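Local coordinates for uncharacterized protein MTH_862 (Methanothermobacter thermautotrophicus, PDB 2R47) that is of unknown function, belongs to an archaeal family of uncharacterized proteins (DUF2124), and forms a two-chain assembly whose beta-sheet runs on from one subunit into the other, at residues A[14-19]-A[43-48]; A[30-35]-A[55-60]; A[123-128]-A[146-151]. All coordinates share one frame; numbering follows the deposited sequence. Where two conformers were deposited one is given.

Contact 1 of 3, residues A[14-19]-A[43-48]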
# COMPACT_ATOMS: atom_id res chain seq x y z
N GLU A 14 0.53 -9.33 -10.79
CA GLU A 14 1.88 -9.66 -11.28
C GLU A 14 2.96 -8.99 -10.46
O GLU A 14 4.04 -9.50 -10.34
CB GLU A 14 2.03 -9.28 -12.75
CG GLU A 14 1.07 -10.10 -13.68
CD GLU A 14 1.17 -9.72 -15.13
OE1 GLU A 14 2.26 -9.27 -15.55
OE2 GLU A 14 0.15 -9.87 -15.87
N HIS A 15 2.68 -7.79 -9.95
CA HIS A 15 3.62 -7.09 -9.07
C HIS A 15 3.92 -7.94 -7.82
O HIS A 15 5.10 -8.20 -7.48
CB HIS A 15 3.01 -5.74 -8.65
CG HIS A 15 4.01 -4.78 -8.09
ND1 HIS A 15 3.64 -3.55 -7.59
CD2 HIS A 15 5.37 -4.84 -7.99
CE1 HIS A 15 4.72 -2.90 -7.19
NE2 HIS A 15 5.78 -3.66 -7.40
N LEU A 16 2.86 -8.42 -7.16
CA LEU A 16 3.06 -9.34 -6.04
C LEU A 16 3.75 -10.64 -6.48
O LEU A 16 4.64 -11.17 -5.78
CB LEU A 16 1.70 -9.67 -5.37
CG LEU A 16 0.87 -8.47 -4.84
CD1 LEU A 16 -0.45 -9.00 -4.24
CD2 LEU A 16 1.69 -7.69 -3.83
N GLY A 17 3.34 -11.17 -7.64
CA GLY A 17 3.93 -12.42 -8.15
C GLY A 17 5.42 -12.40 -8.41
O GLY A 17 6.15 -13.36 -8.04
N VAL A 18 5.92 -11.33 -9.04
CA VAL A 18 7.38 -11.24 -9.27
C VAL A 18 8.14 -11.11 -7.96
O VAL A 18 9.27 -11.56 -7.84
CB VAL A 18 7.79 -10.14 -10.27
CG1 VAL A 18 7.11 -10.38 -11.63
CG2 VAL A 18 7.46 -8.73 -9.72
N PHE A 19 7.51 -10.50 -6.95
CA PHE A 19 8.12 -10.45 -5.62
C PHE A 19 8.15 -11.87 -5.02
O PHE A 19 9.21 -12.33 -4.53
CB PHE A 19 7.37 -9.46 -4.67
CG PHE A 19 8.04 -9.34 -3.30
CD1 PHE A 19 9.26 -8.68 -3.17
CD2 PHE A 19 7.47 -9.97 -2.19
CE1 PHE A 19 9.91 -8.61 -1.90
CE2 PHE A 19 8.12 -9.92 -0.95
CZ PHE A 19 9.29 -9.20 -0.81
N GLN A 43 3.57 -3.72 4.18
CA GLN A 43 2.43 -4.58 4.61
C GLN A 43 1.85 -5.34 3.42
O GLN A 43 1.48 -6.52 3.53
CB GLN A 43 1.34 -3.72 5.29
CG GLN A 43 1.87 -3.29 6.67
CD GLN A 43 1.12 -2.12 7.31
OE1 GLN A 43 1.09 -1.02 6.81
NE2 GLN A 43 0.59 -2.36 8.47
N LEU A 44 1.80 -4.68 2.27
CA LEU A 44 1.25 -5.29 1.05
C LEU A 44 2.10 -6.46 0.60
O LEU A 44 1.59 -7.56 0.32
CB LEU A 44 1.12 -4.26 -0.08
CG LEU A 44 0.60 -4.85 -1.40
CD1 LEU A 44 -0.84 -5.39 -1.24
CD2 LEU A 44 0.68 -3.82 -2.49
N PHE A 45 3.40 -6.25 0.54
CA PHE A 45 4.27 -7.32 0.03
C PHE A 45 4.50 -8.44 1.06
O PHE A 45 4.63 -9.61 0.68
CB PHE A 45 5.57 -6.73 -0.55
CG PHE A 45 5.33 -6.08 -1.88
CD1 PHE A 45 5.41 -6.84 -3.05
CD2 PHE A 45 4.88 -4.76 -1.98
CE1 PHE A 45 5.17 -6.26 -4.31
CE2 PHE A 45 4.60 -4.19 -3.22
CZ PHE A 45 4.72 -4.96 -4.40
N ALA A 46 4.52 -8.08 2.34
CA ALA A 46 4.48 -9.10 3.42
C ALA A 46 3.26 -9.99 3.34
O ALA A 46 3.36 -11.23 3.48
CB ALA A 46 4.54 -8.42 4.80
N TYR A 47 2.09 -9.40 3.09
CA TYR A 47 0.88 -10.16 2.83
C TYR A 47 1.07 -11.18 1.71
O TYR A 47 0.63 -12.31 1.83
CB TYR A 47 -0.33 -9.27 2.49
CG TYR A 47 -1.63 -10.09 2.51
CD1 TYR A 47 -2.14 -10.57 3.73
CD2 TYR A 47 -2.31 -10.43 1.32
CE1 TYR A 47 -3.32 -11.34 3.78
CE2 TYR A 47 -3.51 -11.20 1.36
CZ TYR A 47 -3.98 -11.66 2.59
OH TYR A 47 -5.14 -12.46 2.69
N ALA A 48 1.71 -10.79 0.62
CA ALA A 48 1.93 -11.68 -0.52
C ALA A 48 2.82 -12.86 -0.15
O ALA A 48 2.79 -13.89 -0.82
CB ALA A 48 2.55 -10.87 -1.69
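One phenylalanine ring, Phe-45, drives its edge into the faces of two other rings, making an aromatic cluster with two T-shaped (edge-to-face) pairs. CZ of Phe-45 stands over the centre of the His-15 imidazole, 3.4 Å from His-15 NE2, with the ring planes at 73°. Phe-45 CD1 lies 3.6 Å from Phe-19 CG, and here the planes meet at 76°. Both partners have CG anti to the backbone N, so residues one helical turn apart present their faces to the same ring. The carbonyl O of His-15 also lies in the plane of the Phe-45 ring, at its edge.

One face of Phe-45 receives a CH-pi contact from Leu-16, whose CD2 is 4.0 Å from the ring centroid. That same methyl reaches CG of Leu-44 and CB of Ala-48, each at 3.9 Å, and so touches three residues of 43-48. The closest CA pair is Leu-16 and Ala-48, 6.1 Å apart, consistent with the small side chain of Ala-48. The two helical segments cross at -65°, their axes 9.7 Å apart. Helices 11-22 and 40-48 pack on one side of the sheet, where Phe-19 and Phe-45 rest on Leu-123 and His-15 on Ile-144.

Contact 2 of 3, residues A[30-35]-A[55-60]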
# COMPACT_ATOMS: atom_id res chain seq x y z
N GLY A 30 12.94 -8.74 5.69
CA GLY A 30 12.91 -7.48 6.42
C GLY A 30 12.58 -6.43 5.38
O GLY A 30 13.16 -6.45 4.31
N PHE A 31 11.62 -5.56 5.68
CA PHE A 31 11.30 -4.41 4.78
C PHE A 31 11.70 -3.17 5.54
O PHE A 31 11.21 -2.99 6.64
CB PHE A 31 9.78 -4.36 4.51
CG PHE A 31 9.25 -5.58 3.76
CD1 PHE A 31 9.14 -5.56 2.38
CD2 PHE A 31 8.81 -6.71 4.46
CE1 PHE A 31 8.62 -6.65 1.67
CE2 PHE A 31 8.29 -7.83 3.76
CZ PHE A 31 8.20 -7.79 2.37
N ALA A 32 12.57 -2.33 4.96
CA ALA A 32 13.03 -1.10 5.62
C ALA A 32 12.50 0.08 4.83
O ALA A 32 12.71 0.18 3.62
CB ALA A 32 14.55 -1.07 5.67
N GLY A 33 11.82 0.98 5.51
CA GLY A 33 11.34 2.16 4.80
C GLY A 33 10.88 3.27 5.72
O GLY A 33 10.84 3.12 6.95
N VAL A 34 10.50 4.37 5.11
CA VAL A 34 10.00 5.52 5.86
C VAL A 34 8.59 5.26 6.40
O VAL A 34 7.66 5.01 5.64
CB VAL A 34 9.99 6.73 4.96
CG1 VAL A 34 9.49 7.95 5.76
CG2 VAL A 34 11.39 6.96 4.43
N PRO A 35 8.41 5.35 7.73
CA PRO A 35 7.08 5.22 8.32
C PRO A 35 6.05 6.12 7.62
O PRO A 35 6.32 7.29 7.32
CB PRO A 35 7.32 5.71 9.76
CG PRO A 35 8.75 5.27 10.04
CD PRO A 35 9.45 5.61 8.76
N ILE A 55 9.44 -8.84 8.91
CA ILE A 55 9.52 -7.69 9.82
C ILE A 55 9.59 -6.36 9.06
O ILE A 55 10.00 -6.31 7.88
CB ILE A 55 10.77 -7.76 10.78
CG1 ILE A 55 12.08 -7.62 9.98
CG2 ILE A 55 10.82 -9.10 11.62
CD1 ILE A 55 13.39 -7.65 10.90
N PHE A 56 9.23 -5.27 9.77
CA PHE A 56 9.28 -3.90 9.19
C PHE A 56 10.30 -3.13 10.00
O PHE A 56 10.19 -3.08 11.24
CB PHE A 56 7.94 -3.21 9.29
CG PHE A 56 8.01 -1.74 8.88
CD1 PHE A 56 8.34 -1.42 7.55
CD2 PHE A 56 7.83 -0.72 9.81
CE1 PHE A 56 8.47 -0.09 7.14
CE2 PHE A 56 7.96 0.63 9.41
CZ PHE A 56 8.29 0.93 8.09
N ILE A 57 11.28 -2.56 9.31
CA ILE A 57 12.34 -1.78 9.94
C ILE A 57 12.04 -0.33 9.61
O ILE A 57 12.05 0.03 8.45
CB ILE A 57 13.71 -2.20 9.36
CG1 ILE A 57 14.03 -3.67 9.70
CG2 ILE A 57 14.85 -1.22 9.81
CD1 ILE A 57 15.04 -4.23 8.70
N PRO A 58 11.77 0.50 10.63
CA PRO A 58 11.51 1.91 10.37
C PRO A 58 12.81 2.68 10.09
O PRO A 58 13.75 2.66 10.89
CB PRO A 58 10.82 2.38 11.65
CG PRO A 58 11.47 1.55 12.75
CD PRO A 58 11.67 0.18 12.08
N ASN A 59 12.83 3.37 8.96
CA ASN A 59 14.01 4.10 8.50
C ASN A 59 15.19 3.14 8.46
O ASN A 59 15.13 2.17 7.75
CB ASN A 59 14.25 5.34 9.38
CG ASN A 59 13.12 6.35 9.24
OD1 ASN A 59 12.78 6.76 8.14
ND2 ASN A 59 12.47 6.65 10.34
N THR A 60 16.29 3.42 9.18
CA THR A 60 17.38 2.43 9.20
C THR A 60 17.60 1.91 10.64
O THR A 60 18.69 1.49 10.99
CB THR A 60 18.69 3.00 8.59
OG1 THR A 60 19.08 4.17 9.32
CG2 THR A 60 18.49 3.38 7.11
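Four backbone hydrogen bonds join 30-35 to 55-60 as parallel neighbours, and they alternate as a parallel ladder requires. Phe-31 gives its N-H to Ile-55 O (2.8 Å) and takes one on its own O from Ile-57 N (2.7 Å, 174° at the hydrogen); both donors lie in the carbonyl plane. Gly-33 N then meets Ile-57 O at 3.1 Å, nearly along the C=O axis. The last bond, Asn-59 N to Gly-33 O (2.8 Å), differs: its donor sits 48° out of the carbonyl plane, where the strands give way to loop. Asn-59 O is buried here without a polar partner, whereas Val-34 N bonds to the modified cysteine (OCS) at position 38.

CA-H...O contacts supplement the ladder, the shortest from Ala-32 CA to Ile-57 O at 3.2 Å.

Apolar contacts are modest: Phe-31 CB with Phe-56 CD1, Ala-32 CB with Ile-57 CB on the other face, and, past the strand ends, Pro-35 CG with Pro-58 CB.

Carbon also meets polar atoms. Phe-56, with CG anti to the backbone N, leans across the neighbouring strand, bringing CD1 to 3.4 Å from Phe-31 O and CZ near Gly-33 O. Pro-35 CD lies 3.6 Å from both OD1 and ND2 of Asn-59.

Within the mixed sheet, strand 88-91 bonds to the far side of 28-33, helix 40-48 packs on Phe-31 and Phe-56, and helix 103-113 places Leu-109 against Ala-32 and Ile-57 on the opposite face.

Contact 3 of 3, residues A[123-128]-A[146-151]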
# COMPACT_ATOMS: atom_id res chain seq x y z
N LEU A 123 12.49 -2.33 -3.59
CA LEU A 123 11.16 -2.32 -4.15
C LEU A 123 10.81 -0.84 -4.18
O LEU A 123 10.80 -0.19 -3.14
CB LEU A 123 10.25 -3.07 -3.19
CG LEU A 123 8.98 -3.75 -3.59
CD1 LEU A 123 9.28 -4.83 -4.62
CD2 LEU A 123 8.40 -4.41 -2.28
N CYS A 124 10.60 -0.27 -5.37
CA CYS A 124 10.32 1.16 -5.41
C CYS A 124 9.34 1.51 -6.54
O CYS A 124 8.92 0.64 -7.31
CB CYS A 124 11.64 1.96 -5.57
SG CYS A 124 12.54 1.61 -7.10
N TYR A 125 8.96 2.78 -6.60
CA TYR A 125 8.09 3.28 -7.63
C TYR A 125 8.83 4.38 -8.38
O TYR A 125 9.66 5.09 -7.79
CB TYR A 125 6.78 3.80 -7.06
CG TYR A 125 5.94 2.68 -6.47
CD1 TYR A 125 4.93 2.05 -7.22
CD2 TYR A 125 6.23 2.20 -5.19
CE1 TYR A 125 4.18 1.00 -6.65
CE2 TYR A 125 5.53 1.12 -4.65
CZ TYR A 125 4.51 0.52 -5.37
OH TYR A 125 3.85 -0.53 -4.75
N MET A 126 8.48 4.54 -9.65
CA MET A 126 8.97 5.64 -10.49
C MET A 126 10.49 5.68 -10.55
O MET A 126 11.08 6.78 -10.61
CB MET A 126 8.39 7.00 -10.00
CG MET A 126 6.87 6.98 -9.82
SD MET A 126 5.92 6.39 -11.23
CE MET A 126 6.06 7.82 -12.31
N ASP A 127 11.13 4.51 -10.47
CA ASP A 127 12.59 4.36 -10.66
C ASP A 127 13.40 5.08 -9.58
O ASP A 127 14.49 5.59 -9.85
CB ASP A 127 12.99 4.84 -12.04
CG ASP A 127 14.12 4.02 -12.66
OD1 ASP A 127 14.50 2.94 -12.12
OD2 ASP A 127 14.61 4.49 -13.72
N MET A 128 12.86 5.13 -8.37
CA MET A 128 13.44 5.97 -7.33
C MET A 128 14.89 5.61 -7.06
O MET A 128 15.73 6.51 -6.91
CB MET A 128 12.63 5.84 -6.03
CG MET A 128 12.80 6.98 -5.05
SD MET A 128 12.10 8.55 -5.65
CE MET A 128 10.39 8.07 -5.96
N ALA A 146 8.04 -0.19 -10.02
CA ALA A 146 6.76 -0.05 -10.74
C ALA A 146 6.45 1.40 -11.08
O ALA A 146 6.82 2.30 -10.30
CB ALA A 146 5.61 -0.59 -9.87
N ASP A 147 5.70 1.64 -12.17
CA ASP A 147 5.27 2.99 -12.45
C ASP A 147 3.78 3.03 -12.30
O ASP A 147 3.09 2.07 -12.62
CB ASP A 147 5.63 3.42 -13.89
CG ASP A 147 7.13 3.49 -14.12
OD1 ASP A 147 7.90 3.65 -13.18
OD2 ASP A 147 7.55 3.33 -15.27
N ILE A 148 3.28 4.17 -11.84
CA ILE A 148 1.86 4.35 -11.56
C ILE A 148 1.34 5.51 -12.39
O ILE A 148 1.98 6.57 -12.43
CB ILE A 148 1.64 4.76 -10.06
CG1 ILE A 148 2.23 3.75 -9.09
CG2 ILE A 148 0.13 5.08 -9.75
CD1 ILE A 148 1.81 2.33 -9.30
N ASP A 149 0.20 5.31 -13.03
CA ASP A 149 -0.53 6.41 -13.61
C ASP A 149 -2.01 6.10 -13.69
O ASP A 149 -2.44 4.92 -13.64
CB ASP A 149 0.08 6.89 -14.94
CG ASP A 149 -0.26 6.03 -16.09
OD1 ASP A 149 -0.91 4.98 -15.90
OD2 ASP A 149 0.12 6.43 -17.22
N GLY A 150 -2.83 7.11 -13.78
CA GLY A 150 -4.25 6.84 -13.59
C GLY A 150 -5.08 8.03 -13.93
O GLY A 150 -4.60 8.97 -14.58
N TYR A 151 -6.34 7.95 -13.54
CA TYR A 151 -7.36 8.94 -13.91
C TYR A 151 -8.28 9.19 -12.72
O TYR A 151 -8.49 8.30 -11.91
CB TYR A 151 -8.24 8.39 -15.03
CG TYR A 151 -7.54 8.18 -16.35
CD1 TYR A 151 -7.45 9.21 -17.26
CD2 TYR A 151 -6.96 6.96 -16.67
CE1 TYR A 151 -6.81 9.02 -18.50
CE2 TYR A 151 -6.31 6.76 -17.90
CZ TYR A 151 -6.25 7.81 -18.79
OH TYR A 151 -5.62 7.67 -19.99
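The Tyr-125 ring slants across the neighbouring strand, meeting Ala-146 and, two residues on, Ile-148. With CG anti to its own carbonyl carbon, Tyr-125 brings its CD1 to 3.8 Å from Ala-146 CB and 3.7 Å from Ile-148 CG1. Ile-148 CD1 lies beside Tyr-125 CE1 as well, so the isoleucine approaches the CD1-CE1 side of the ring obliquely. An alanine in place of Tyr-125 would remove the ring and probably leave Ala-146 CB and the CG1-CD1 arm of Ile-148 without this apolar cover.

Met-126 takes another course. It lies in the type I' turn that runs from Tyr-125 to Met-128, and its chain, bent at chi2 and chi3, folds back over the strand. Met-126 SD thus reaches 3.5 Å from Ile-148 N, accepting a weak but fairly straight hydrogen bond (165° at the hydrogen). Asp-147 lies alongside, with OD1 3.5 Å from Met-126 CA.

Two backbone bonds set the parallel register: Ala-146 N to Cys-124 O (3.0 Å), in the carbonyl plane, and Met-126 N to Ala-146 O (2.9 Å), with the donor 26° above it. The weak bond to the sulfur follows the last backbone bond, past the end of strand 118-125.

A bound sulfate, probably from the crystallisation liquor, lies about 3 Å from the Met-126 side chain. Strand 142-154 is the outermost of this chain's sheet, yet residues 146-151 pair antiparallel with a strand of the second subunit, while helix 11-22 brings His-15 against Ala-146.

Contacts 1 and 2 are buried, whereas contact 3, farther from the chain's centre, is partly buried. All three touch the second subunit, but it is contact 3 whose strand 142-154 pairs with a strand of the other chain. Contacts 2 and 3 each join parallel strands of the same sheet through backbone hydrogen bonds but do not touch; contact 1 joins two helices mainly through side chains, with no hydrogen bonds between its segments. It nevertheless meets both others: Phe-19 CZ lies 3.6 Å from Phe-31 CE1 of contact 2, and His-15 CE1 lies 3.5 Å from Tyr-125 OH of contact 3. Side chains of contact 1 thus touch strands of both other contacts.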